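Local coordinates for protein separin (Saccharomyces cerevisiae, PDB 5U1T) that cleaves the MCD1/SCC1 subunit of cohesin at the onset of anaphase, acting as a caspase-like cysteine protease in chromosome segregation, at residues H111-I116 and I134-I139; K572-N577 and F863-A868; S958-P963 and L1318-E1323; L1457-L1460 and L1465-Y1468. All blocks are in the same frame, centred on the assembly; numbering follows the deposited sequence.

The four contacts follow one another along a long, largely helical chain, each closing before the next opens. None touches another. Contact 1 joins two helices close in sequence, 113-117 and 129-142, near the N-terminal end. Contact 2, about 65 Å away between centres, joins two loops that are 286 residues apart in sequence. Contact 3 lies about 62 Å from contact 2 between centres. It ties strand 960-962 of a mixed sheet to the end of helix 1303-1320. Contact 4, about 51 Å from contact 3 between centres, packs helix 1453-1461 on another mixed sheet. Contacts 1 and 3 are about 124 Å apart between centres. Each contact is thus local packing in a different part of an elongated molecule, the last two involving the C50 family region.

Contact 1 (H111-I116 and I134-I139); sequences HSLKNI and ILALQI
Leu113, in the first turn of the short helix 113-117, packs on Ala136 and Ile139 of helix 129-142. The two backbones come near each other here, with Leu113 CA 6.4 Å from Ala136 CA. CG of Leu113 stands anti to its carbonyl carbon (chi1 -75°), and both methyls then reach the second helix. Leu113 CD1 lies 3.9 Å from Ala136 O and 4.0 Å from Ile139 CG2. Leu113 CD2 touches Ala136 CB at 4.2 Å. The side chains of Leu113 and Ile139 cross at about a right angle. Ile116 adds a lighter touch, with its CG2 4.3 Å from Ala136 CB. Ile98 of helix 91-103 meets both Ile116 and Ile139, and Tyr149 of helix 146-158 meets Leu113, so the packed side is buried among helices.

The start of the short helix is looser and partly exposed. Ser112 sits at the N-cap, and its OG accepts two weak bonds, from Lys114 N at 3.2 Å and from Asn115 N at 3.5 Å. Lys114 points its CB away from the second helix.

No hydrogen bond crosses the contact. Between these segments it is aliphatic packing, with one methyl also against the Ala136 carbonyl, and the polar capping stays within the first segment.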
loop_
_atom_site.group_PDB
_atom_site.type_symbol
_atom_site.label_atom_id
_atom_site.label_comp_id
_atom_site.label_asym_id
_atom_site.label_seq_id
_atom_site.Cartn_x
_atom_site.Cartn_y
_atom_site.Cartn_z
ATOM N N HIS A 111 -56.905 4.020 24.050
ATOM C CA HIS A 111 -58.072 4.656 23.475
ATOM C C HIS A 111 -59.243 4.621 24.451
ATOM O O HIS A 111 -60.409 4.686 24.055
ATOM C CB HIS A 111 -58.431 4.024 22.125
ATOM C CG HIS A 111 -58.372 2.531 22.113
ATOM N ND1 HIS A 111 -57.304 1.836 21.579
ATOM C CD2 HIS A 111 -59.267 1.600 22.530
ATOM C CE1 HIS A 111 -57.537 0.536 21.691
ATOM N NE2 HIS A 111 -58.721 0.366 22.268
ATOM N N SER A 112 -58.899 4.541 25.734
ATOM C CA SER A 112 -59.824 4.723 26.845
ATOM C C SER A 112 -59.026 5.007 28.107
ATOM O O SER A 112 -57.806 4.798 28.151
ATOM C CB SER A 112 -60.713 3.490 27.038
ATOM O OG SER A 112 -60.016 2.422 27.652
ATOM N N LEU A 113 -59.705 5.477 29.149
ATOM C CA LEU A 113 -59.012 5.739 30.403
ATOM C C LEU A 113 -58.584 4.417 31.035
ATOM O O LEU A 113 -57.663 4.367 31.841
ATOM C CB LEU A 113 -59.892 6.548 31.348
ATOM C CG LEU A 113 -60.044 8.039 31.024
ATOM C CD1 LEU A 113 -60.770 8.770 32.166
ATOM C CD2 LEU A 113 -58.672 8.666 30.750
ATOM N N LYS A 114 -59.244 3.338 30.637
ATOM C CA LYS A 114 -58.960 2.025 31.190
ATOM C C LYS A 114 -57.563 1.586 30.775
ATOM O O LYS A 114 -56.857 0.912 31.530
ATOM C CB LYS A 114 -60.029 1.026 30.735
ATOM C CG LYS A 114 -59.669 -0.441 30.867
ATOM C CD LYS A 114 -59.896 -1.113 29.519
ATOM C CE LYS A 114 -59.623 -2.600 29.546
ATOM N NZ LYS A 114 -59.703 -3.146 28.156
ATOM N N ASN A 115 -57.166 1.998 29.574
ATOM C CA ASN A 115 -55.840 1.692 29.041
ATOM C C ASN A 115 -54.719 2.454 29.790
ATOM O O ASN A 115 -53.648 1.907 30.038
ATOM C CB ASN A 115 -55.793 2.006 27.537
ATOM C CG ASN A 115 -56.670 1.066 26.686
ATOM O OD1 ASN A 115 -56.830 -0.121 26.990
ATOM N ND2 ASN A 115 -57.206 1.601 25.591
ATOM N N ILE A 116 -54.986 3.711 30.142
ATOM C CA ILE A 116 -54.141 4.497 31.035
ATOM C C ILE A 116 -53.938 3.790 32.373
ATOM O O ILE A 116 -52.803 3.515 32.778
ATOM C CB ILE A 116 -54.751 5.892 31.296
ATOM C CG1 ILE A 116 -54.916 6.660 29.981
ATOM C CG2 ILE A 116 -53.940 6.681 32.325
ATOM C CD1 ILE A 116 -53.683 6.662 29.081
ATOM N N ILE A 134 -53.840 9.051 38.626
ATOM C CA ILE A 134 -54.592 9.767 39.645
ATOM C C ILE A 134 -55.524 10.781 38.974
ATOM O O ILE A 134 -56.672 10.967 39.410
ATOM C CB ILE A 134 -53.645 10.478 40.684
ATOM C CG1 ILE A 134 -52.849 9.451 41.489
ATOM C CG2 ILE A 134 -54.438 11.335 41.651
ATOM C CD1 ILE A 134 -51.879 10.054 42.445
ATOM N N LEU A 135 -55.051 11.427 37.911
ATOM C CA LEU A 135 -55.897 12.362 37.173
ATOM C C LEU A 135 -57.043 11.609 36.480
ATOM O O LEU A 135 -58.182 12.074 36.456
ATOM C CB LEU A 135 -55.077 13.161 36.164
ATOM C CG LEU A 135 -53.949 14.018 36.767
ATOM C CD1 LEU A 135 -52.943 14.528 35.707
ATOM C CD2 LEU A 135 -54.546 15.169 37.520
ATOM N N ALA A 136 -56.733 10.437 35.940
ATOM C CA ALA A 136 -57.736 9.618 35.297
ATOM C C ALA A 136 -58.770 9.152 36.315
ATOM O O ALA A 136 -59.972 9.103 36.016
ATOM C CB ALA A 136 -57.092 8.433 34.596
ATOM N N LEU A 137 -58.321 8.814 37.517
ATOM C CA LEU A 137 -59.262 8.417 38.567
ATOM C C LEU A 137 -60.124 9.601 38.998
ATOM O O LEU A 137 -61.315 9.441 39.250
ATOM C CB LEU A 137 -58.533 7.830 39.772
ATOM C CG LEU A 137 -57.939 6.440 39.547
ATOM C CD1 LEU A 137 -57.263 5.932 40.795
ATOM C CD2 LEU A 137 -58.981 5.459 39.073
ATOM N N GLN A 138 -59.520 10.783 39.071
ATOM C CA GLN A 138 -60.248 12.011 39.379
ATOM C C GLN A 138 -61.371 12.212 38.377
ATOM O O GLN A 138 -62.512 12.482 38.763
ATOM C CB GLN A 138 -59.300 13.222 39.381
ATOM C CG GLN A 138 -59.943 14.594 39.635
ATOM C CD GLN A 138 -60.564 14.730 41.026
ATOM O OE1 GLN A 138 -60.257 13.964 41.943
ATOM N NE2 GLN A 138 -61.454 15.712 41.179
ATOM N N ILE A 139 -61.054 12.058 37.095
ATOM C CA ILE A 139 -62.028 12.229 36.026
ATOM C C ILE A 139 -63.153 11.199 36.146
ATOM O O ILE A 139 -64.329 11.572 36.098
ATOM C CB ILE A 139 -61.351 12.142 34.633
ATOM C CG1 ILE A 139 -60.345 13.284 34.475
ATOM C CG2 ILE A 139 -62.377 12.217 33.523
ATOM C CD1 ILE A 139 -59.581 13.270 33.185
#

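Contact 2 (K572-N577 and F863-A868); sequences KHLTTN and FDYLDA
Thr575 has chi1 of 51°, which places OG1 between its backbone N and carbonyl carbon, on the side of the second loop's backbone, near Tyr865 O. Leu574, with chi1 -54° and an extended chi2 of 173°, carries CD2 across to the Tyr865 ring. The contact pairs two interhelical loops in the helical part of the protein. The first opens with the Schellman motif that ends helix 557-572, with His573 at positive phi. The second begins with a type I beta turn from Phe863 to Leu866, closed by Leu866 N to Phe863 O at 2.9 Å.

The loops approach without a hydrogen bond between them. Thr575 CA is 7.1 Å from Leu866 CA, and Leu574 CA is 7.2 Å from Tyr865 CA. Thr575 is the buried residue of the contact. Its CB points toward the second loop, and Asn618 packs on it from a neighbouring loop.

The other side is more open. Tyr865 is exposed, and Pro829 of helix 829-845 also packs on it. Asp867 directs its CB toward the first loop, but its carboxylate is engaged elsewhere: OD1 bonds to Ala870 N. The backbone of the first loop is held as well, since Leu574 O is hydrogen-bonded to Tyr614 OH. The first loop thus meets the second through a leucine methyl and a threonine hydroxyl.

Thr575 OG1 lies 3.9 Å from Tyr865 O and 4.4 Å from Asp867 N. Leu574 CD2 comes to the edge of the Tyr865 ring, near its plane, at 4.3 Å from CD2 of that tyrosine.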
loop_
_atom_site.group_PDB
_atom_site.type_symbol
_atom_site.label_atom_id
_atom_site.label_comp_id
_atom_site.label_asym_id
_atom_site.label_seq_id
_atom_site.Cartn_x
_atom_site.Cartn_y
_atom_site.Cartn_z
ATOM N N LYS A 572 -12.430 13.894 -2.135
ATOM C CA LYS A 572 -11.925 14.777 -3.184
ATOM C C LYS A 572 -10.423 14.587 -3.451
ATOM O O LYS A 572 -9.836 15.313 -4.258
ATOM C CB LYS A 572 -12.180 16.240 -2.822
ATOM C CG LYS A 572 -13.608 16.718 -2.920
ATOM C CD LYS A 572 -13.700 18.202 -2.459
ATOM C CE LYS A 572 -15.099 18.828 -2.718
ATOM N NZ LYS A 572 -15.397 20.138 -2.007
ATOM N N HIS A 573 -9.815 13.621 -2.766
ATOM C CA HIS A 573 -8.362 13.377 -2.820
ATOM C C HIS A 573 -7.507 14.607 -2.510
ATOM O O HIS A 573 -6.668 15.017 -3.315
ATOM C CB HIS A 573 -7.980 12.815 -4.175
ATOM C CG HIS A 573 -8.860 11.692 -4.604
ATOM N ND1 HIS A 573 -9.680 11.767 -5.707
ATOM C CD2 HIS A 573 -9.093 10.486 -4.043
ATOM C CE1 HIS A 573 -10.352 10.639 -5.827
ATOM N NE2 HIS A 573 -10.007 9.840 -4.836
ATOM N N LEU A 574 -7.727 15.167 -1.327
ATOM C CA LEU A 574 -6.981 16.305 -0.834
ATOM C C LEU A 574 -6.700 16.154 0.661
ATOM O O LEU A 574 -7.139 15.196 1.300
ATOM C CB LEU A 574 -7.745 17.594 -1.080
ATOM C CG LEU A 574 -8.182 17.873 -2.511
ATOM C CD1 LEU A 574 -9.043 19.095 -2.483
ATOM C CD2 LEU A 574 -7.006 18.078 -3.442
ATOM N N THR A 575 -5.959 17.101 1.214
ATOM C CA THR A 575 -5.551 17.043 2.612
ATOM C C THR A 575 -5.790 18.401 3.226
ATOM O O THR A 575 -5.358 18.691 4.346
ATOM C CB THR A 575 -4.071 16.672 2.773
ATOM O OG1 THR A 575 -3.288 17.540 1.948
ATOM C CG2 THR A 575 -3.838 15.229 2.369
ATOM N N THR A 576 -6.502 19.224 2.478
ATOM C CA THR A 576 -6.826 20.587 2.833
ATOM C C THR A 576 -7.085 20.806 4.272
ATOM O O THR A 576 -6.582 21.719 4.875
ATOM C CB THR A 576 -8.123 21.025 2.168
ATOM O OG1 THR A 576 -8.149 20.575 0.822
ATOM C CG2 THR A 576 -8.234 22.504 2.187
ATOM N N ASN A 577 -7.929 19.967 4.815
ATOM C CA ASN A 577 -8.327 20.119 6.214
ATOM C C ASN A 577 -7.717 19.121 7.176
ATOM O O ASN A 577 -8.047 19.147 8.361
ATOM C CB ASN A 577 -9.841 20.028 6.344
ATOM C CG ASN A 577 -10.528 21.209 5.744
ATOM O OD1 ASN A 577 -10.129 22.363 5.978
ATOM N ND2 ASN A 577 -11.545 20.946 4.930
ATOM N N PHE A 863 3.526 19.434 -5.873
ATOM C CA PHE A 863 3.845 19.767 -4.476
ATOM C C PHE A 863 2.857 20.752 -3.838
ATOM O O PHE A 863 2.632 20.732 -2.616
ATOM C CB PHE A 863 5.272 20.348 -4.389
ATOM C CG PHE A 863 5.789 20.485 -2.997
ATOM C CD1 PHE A 863 6.165 19.371 -2.275
ATOM C CD2 PHE A 863 5.915 21.730 -2.417
ATOM C CE1 PHE A 863 6.635 19.497 -0.984
ATOM C CE2 PHE A 863 6.390 21.864 -1.131
ATOM C CZ PHE A 863 6.746 20.751 -0.407
ATOM N N ASP A 864 2.285 21.622 -4.664
ATOM C CA ASP A 864 1.318 22.594 -4.183
ATOM C C ASP A 864 0.174 21.957 -3.416
ATOM O O ASP A 864 -0.335 22.544 -2.469
ATOM C CB ASP A 864 0.757 23.406 -5.340
ATOM C CG ASP A 864 1.689 24.499 -5.764
ATOM O OD1 ASP A 864 2.477 24.960 -4.898
ATOM O OD2 ASP A 864 1.652 24.891 -6.955
ATOM N N TYR A 865 -0.205 20.750 -3.821
ATOM C CA TYR A 865 -1.351 20.051 -3.242
ATOM C C TYR A 865 -0.977 19.323 -1.974
ATOM O O TYR A 865 -1.722 18.475 -1.506
ATOM C CB TYR A 865 -1.926 19.057 -4.243
ATOM C CG TYR A 865 -2.450 19.712 -5.500
ATOM C CD1 TYR A 865 -1.587 20.320 -6.404
ATOM C CD2 TYR A 865 -3.809 19.710 -5.789
ATOM C CE1 TYR A 865 -2.053 20.920 -7.543
ATOM C CE2 TYR A 865 -4.291 20.313 -6.947
ATOM C CZ TYR A 865 -3.403 20.916 -7.815
ATOM O OH TYR A 865 -3.874 21.516 -8.962
ATOM N N LEU A 866 0.195 19.635 -1.433
ATOM C CA LEU A 866 0.664 18.965 -0.235
ATOM C C LEU A 866 0.722 19.976 0.899
ATOM O O LEU A 866 0.755 21.177 0.663
ATOM C CB LEU A 866 2.030 18.299 -0.482
ATOM C CG LEU A 866 2.060 17.162 -1.517
ATOM C CD1 LEU A 866 3.427 16.504 -1.621
ATOM C CD2 LEU A 866 1.014 16.102 -1.215
ATOM N N ASP A 867 0.678 19.490 2.131
ATOM C CA ASP A 867 0.821 20.358 3.285
ATOM C C ASP A 867 2.326 20.414 3.638
ATOM O O ASP A 867 2.848 19.526 4.315
ATOM C CB ASP A 867 -0.058 19.847 4.444
ATOM C CG ASP A 867 0.064 20.688 5.723
ATOM O OD1 ASP A 867 1.156 21.229 6.011
ATOM O OD2 ASP A 867 -0.936 20.783 6.479
ATOM N N ALA A 868 2.993 21.475 3.179
ATOM C CA ALA A 868 4.442 21.588 3.280
ATOM C C ALA A 868 4.944 21.504 4.721
ATOM O O ALA A 868 5.996 20.887 4.966
ATOM C CB ALA A 868 4.923 22.881 2.631
#

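Contact 3 (S958-P963 and L1318-E1323); sequences STLGIP and LLFHGE
The CA atoms of Leu960 and Phe1320 are 9.9 Å apart, where strand 960-962 passes the C-terminal end of helix 1303-1320, so side chains alone span the gap. The helix closes in a Schellman motif. Gly1322, at positive phi, donates from N to Leu1319 O at 3.0 Å, and Glu1323 N bonds to Leu1318 O at 2.7 Å.

The ring of Phe1320 has CG anti to the carbonyl carbon (chi1 -56°) and is carried toward the strand. Leu960 CD2 meets it obliquely, 3.7 Å from Phe1320 CE2. Ser958 CB comes to the ring edge, near its plane, 4.0 Å from Phe1320 CZ. The serine OG lies beside the same CZ, but its polar partner is Asp1316 OD2, one turn earlier on the helix.

The strand itself pairs with strand 1157-1163, where Leu960 shares backbone bonds with Arg1162. Thr1051 and Ile1052 of helix 1036-1054 also pack on Leu960. With the ring of Phe1320 cut back to alanine, Leu960 CD2 would probably face a gap and Ser958 CB would lose its aromatic neighbour.

Chemically the contact is mixed: the ring at the helix end packs on Leu960 of the strand and on Ser958 just before it, while Ser958 OG is held by Asp1316 OD2, with a weak second bond to Gly954 O.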
loop_
_atom_site.group_PDB
_atom_site.type_symbol
_atom_site.label_atom_id
_atom_site.label_comp_id
_atom_site.label_asym_id
_atom_site.label_seq_id
_atom_site.Cartn_x
_atom_site.Cartn_y
_atom_site.Cartn_z
ATOM N N SER A 958 49.732 16.128 -17.910
ATOM C CA SER A 958 50.755 15.429 -18.656
ATOM C C SER A 958 50.312 14.020 -18.898
ATOM O O SER A 958 49.620 13.431 -18.061
ATOM C CB SER A 958 52.084 15.423 -17.900
ATOM O OG SER A 958 52.822 16.589 -18.175
ATOM N N THR A 959 50.679 13.525 -20.065
ATOM C CA THR A 959 50.649 12.127 -20.372
ATOM C C THR A 959 51.392 11.380 -19.318
ATOM O O THR A 959 52.537 11.623 -19.073
ATOM C CB THR A 959 51.297 11.846 -21.714
ATOM O OG1 THR A 959 50.459 12.328 -22.757
ATOM C CG2 THR A 959 51.462 10.392 -21.891
ATOM N N LEU A 960 50.705 10.468 -18.673
ATOM C CA LEU A 960 51.272 9.726 -17.578
ATOM C C LEU A 960 51.220 8.266 -17.887
ATOM O O LEU A 960 50.357 7.805 -18.588
ATOM C CB LEU A 960 50.496 9.975 -16.313
ATOM C CG LEU A 960 50.711 11.285 -15.602
ATOM C CD1 LEU A 960 49.807 11.301 -14.402
ATOM C CD2 LEU A 960 52.141 11.387 -15.166
ATOM N N GLY A 961 52.128 7.506 -17.318
ATOM C CA GLY A 961 52.160 6.095 -17.583
ATOM C C GLY A 961 52.597 5.248 -16.426
ATOM O O GLY A 961 53.021 5.731 -15.422
ATOM N N ILE A 962 52.470 3.953 -16.588
ATOM C CA ILE A 962 52.783 3.009 -15.541
ATOM C C ILE A 962 53.012 1.659 -16.178
ATOM O O ILE A 962 52.350 1.320 -17.112
ATOM C CB ILE A 962 51.639 2.975 -14.516
ATOM C CG1 ILE A 962 51.852 1.932 -13.455
ATOM C CG2 ILE A 962 50.319 2.735 -15.183
ATOM C CD1 ILE A 962 51.356 2.387 -12.116
ATOM N N PRO A 963 53.944 0.870 -15.684
ATOM C CA PRO A 963 55.234 1.313 -15.191
ATOM C C PRO A 963 56.033 2.075 -16.200
ATOM O O PRO A 963 56.142 1.712 -17.341
ATOM C CB PRO A 963 55.931 0.004 -14.927
ATOM C CG PRO A 963 55.412 -0.881 -15.982
ATOM C CD PRO A 963 54.029 -0.445 -16.307
ATOM N N LEU A 1318 61.262 11.420 -15.825
ATOM C CA LEU A 1318 62.384 11.773 -14.977
ATOM C C LEU A 1318 62.032 12.904 -14.028
ATOM O O LEU A 1318 62.451 12.895 -12.878
ATOM C CB LEU A 1318 63.589 12.155 -15.833
ATOM C CG LEU A 1318 63.930 11.101 -16.878
ATOM C CD1 LEU A 1318 65.030 11.611 -17.801
ATOM C CD2 LEU A 1318 64.326 9.802 -16.197
ATOM N N LEU A 1319 61.263 13.876 -14.504
ATOM C CA LEU A 1319 60.872 15.019 -13.672
ATOM C C LEU A 1319 60.050 14.629 -12.431
ATOM O O LEU A 1319 60.349 15.091 -11.321
ATOM C CB LEU A 1319 60.086 16.043 -14.499
ATOM C CG LEU A 1319 59.473 17.203 -13.709
ATOM C CD1 LEU A 1319 60.546 17.870 -12.872
ATOM C CD2 LEU A 1319 58.778 18.217 -14.615
ATOM N N PHE A 1320 59.027 13.789 -12.609
ATOM C CA PHE A 1320 58.105 13.495 -11.511
ATOM C C PHE A 1320 58.804 12.620 -10.500
ATOM O O PHE A 1320 58.518 12.687 -9.311
ATOM C CB PHE A 1320 56.824 12.837 -12.021
ATOM C CG PHE A 1320 56.112 13.648 -13.063
ATOM C CD1 PHE A 1320 56.053 15.027 -12.956
ATOM C CD2 PHE A 1320 55.532 13.039 -14.166
ATOM C CE1 PHE A 1320 55.418 15.788 -13.918
ATOM C CE2 PHE A 1320 54.894 13.796 -15.133
ATOM C CZ PHE A 1320 54.845 15.175 -15.011
ATOM N N HIS A 1321 59.766 11.836 -10.967
ATOM C CA HIS A 1321 60.576 11.045 -10.055
ATOM C C HIS A 1321 61.759 11.817 -9.439
ATOM O O HIS A 1321 62.603 11.217 -8.779
ATOM C CB HIS A 1321 61.102 9.805 -10.761
ATOM C CG HIS A 1321 60.146 8.660 -10.764
ATOM N ND1 HIS A 1321 59.357 8.353 -11.855
ATOM C CD2 HIS A 1321 59.849 7.751 -9.812
ATOM C CE1 HIS A 1321 58.618 7.296 -11.571
ATOM N NE2 HIS A 1321 58.901 6.911 -10.338
ATOM N N GLY A 1322 61.823 13.131 -9.650
ATOM C CA GLY A 1322 62.834 13.960 -9.005
ATOM C C GLY A 1322 64.044 14.447 -9.815
ATOM O O GLY A 1322 64.952 15.070 -9.260
ATOM N N GLU A 1323 64.089 14.166 -11.112
ATOM C CA GLU A 1323 65.206 14.645 -11.926
ATOM C C GLU A 1323 64.795 15.871 -12.723
ATOM O O GLU A 1323 64.115 15.759 -13.749
ATOM C CB GLU A 1323 65.716 13.561 -12.875
ATOM C CG GLU A 1323 67.064 13.873 -13.444
ATOM C CD GLU A 1323 67.446 12.913 -14.551
ATOM O OE1 GLU A 1323 67.630 13.380 -15.698
ATOM O OE2 GLU A 1323 67.553 11.691 -14.270
#

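Contact 4 (L1457-L1460 and L1465-Y1468); sequences LKML and LFVY
Phe1466 of strand 1465-1469 packs against Met1459 and Leu1460 of helix 1453-1461. This is helix-on-sheet packing within a beta-alpha-beta crossover. The chain leaves strand 1444-1447, passes through the helix and enters strand 1465-1469, which runs parallel to it with strand 1412-1416 between them. Both segments lie in the C50 peptidase family region.

The side chain of Phe1466 starts with CB toward the helix. CG stands anti to the backbone N (chi1 176°), and this sends the ring out from the sheet to the two helix residues. Phe1466 CG is met by Leu1460 CD2 at 3.8 Å. One bond further, Phe1466 CD2 is 3.9 Å and Phe1466 CD1 4.0 Å from Leu1460 CD2. Phe1466 CE2 is 4.1 Å from Leu1460 CD2. Phe1466 CE1 meets Met1459 SD at the ring edge, at 4.1 Å, and is still near the leucine methyl. CZ, at the tip, is farther from the methyl than CG.

The two helix residues thus take different sides of the ring. Leu1460 makes a CH-pi contact over one face, while Met1459 makes a Met-aromatic contact, its sulfur 84° off the ring normal. Ile1415 of strand 1412-1416 and Ser1492 of strand 1492-1494 also pack on Phe1466. Replacing Phe1466 by alanine would probably leave Leu1460 CD2 without a face to rest on and Met1459 SD without its aromatic edge.

The leucine methyl is placed almost squarely: CD2 of Leu1460 lies 3.8 Å from the centroid of the Phe1466 ring, 10° off its normal.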
loop_
_atom_site.group_PDB
_atom_site.type_symbol
_atom_site.label_atom_id
_atom_site.label_comp_id
_atom_site.label_asym_id
_atom_site.label_seq_id
_atom_site.Cartn_x
_atom_site.Cartn_y
_atom_site.Cartn_z
ATOM N N LEU A 1457 15.706 -17.995 -35.486
ATOM C CA LEU A 1457 16.243 -18.527 -34.246
ATOM C C LEU A 1457 16.938 -19.855 -34.536
ATOM O O LEU A 1457 17.977 -20.159 -33.958
ATOM C CB LEU A 1457 15.147 -18.695 -33.196
ATOM C CG LEU A 1457 14.835 -17.398 -32.449
ATOM C CD1 LEU A 1457 13.820 -17.637 -31.373
ATOM C CD2 LEU A 1457 16.088 -16.793 -31.843
ATOM N N LYS A 1458 16.372 -20.641 -35.448
ATOM C CA LYS A 1458 17.000 -21.906 -35.815
ATOM C C LYS A 1458 18.121 -21.587 -36.788
ATOM O O LYS A 1458 19.161 -22.235 -36.767
ATOM C CB LYS A 1458 15.969 -22.920 -36.383
ATOM C CG LYS A 1458 15.812 -23.050 -37.917
ATOM C CD LYS A 1458 14.646 -24.001 -38.269
ATOM C CE LYS A 1458 13.437 -23.735 -37.341
ATOM N NZ LYS A 1458 12.123 -24.391 -37.694
ATOM N N MET A 1459 17.941 -20.555 -37.605
ATOM C CA MET A 1459 19.028 -20.114 -38.472
ATOM C C MET A 1459 20.273 -19.791 -37.664
ATOM O O MET A 1459 21.363 -20.245 -37.985
ATOM C CB MET A 1459 18.629 -18.885 -39.276
ATOM C CG MET A 1459 17.974 -19.174 -40.600
ATOM S SD MET A 1459 17.768 -17.621 -41.487
ATOM C CE MET A 1459 17.593 -18.228 -43.171
ATOM N N LEU A 1460 20.097 -19.011 -36.605
ATOM C CA LEU A 1460 21.226 -18.551 -35.809
ATOM C C LEU A 1460 21.957 -19.687 -35.124
ATOM O O LEU A 1460 23.186 -19.722 -35.126
ATOM C CB LEU A 1460 20.769 -17.545 -34.756
ATOM C CG LEU A 1460 20.301 -16.216 -35.328
ATOM C CD1 LEU A 1460 19.506 -15.441 -34.282
ATOM C CD2 LEU A 1460 21.492 -15.427 -35.841
ATOM N N LEU A 1465 27.394 -20.089 -40.893
ATOM C CA LEU A 1465 27.440 -18.672 -41.199
ATOM C C LEU A 1465 26.041 -18.083 -41.274
ATOM O O LEU A 1465 25.148 -18.652 -41.898
ATOM C CB LEU A 1465 28.167 -18.436 -42.514
ATOM C CG LEU A 1465 28.080 -16.994 -43.000
ATOM C CD1 LEU A 1465 28.772 -16.075 -42.012
ATOM C CD2 LEU A 1465 28.689 -16.857 -44.372
ATOM N N PHE A 1466 25.850 -16.941 -40.629
ATOM C CA PHE A 1466 24.604 -16.207 -40.750
ATOM C C PHE A 1466 24.833 -14.847 -41.400
ATOM O O PHE A 1466 25.605 -14.044 -40.886
ATOM C CB PHE A 1466 23.961 -16.021 -39.383
ATOM C CG PHE A 1466 22.729 -15.186 -39.422
ATOM C CD1 PHE A 1466 21.518 -15.742 -39.782
ATOM C CD2 PHE A 1466 22.778 -13.842 -39.118
ATOM C CE1 PHE A 1466 20.379 -14.970 -39.831
ATOM C CE2 PHE A 1466 21.641 -13.064 -39.166
ATOM C CZ PHE A 1466 20.441 -13.627 -39.516
ATOM N N VAL A 1467 24.183 -14.576 -42.529
ATOM C CA VAL A 1467 24.310 -13.249 -43.131
ATOM C C VAL A 1467 22.933 -12.626 -43.369
ATOM O O VAL A 1467 21.994 -13.307 -43.769
ATOM C CB VAL A 1467 25.146 -13.285 -44.441
ATOM C CG1 VAL A 1467 25.797 -14.638 -44.620
ATOM C CG2 VAL A 1467 24.326 -12.888 -45.657
ATOM N N TYR A 1468 22.823 -11.329 -43.077
ATOM C CA TYR A 1468 21.545 -10.621 -43.060
ATOM C C TYR A 1468 21.658 -9.244 -43.697
ATOM O O TYR A 1468 22.441 -8.430 -43.250
ATOM C CB TYR A 1468 21.043 -10.486 -41.620
ATOM C CG TYR A 1468 19.852 -9.556 -41.415
ATOM C CD1 TYR A 1468 20.030 -8.192 -41.183
ATOM C CD2 TYR A 1468 18.558 -10.044 -41.422
ATOM C CE1 TYR A 1468 18.946 -7.345 -40.981
ATOM C CE2 TYR A 1468 17.469 -9.204 -41.218
ATOM C CZ TYR A 1468 17.668 -7.859 -40.996
ATOM O OH TYR A 1468 16.582 -7.033 -40.794
#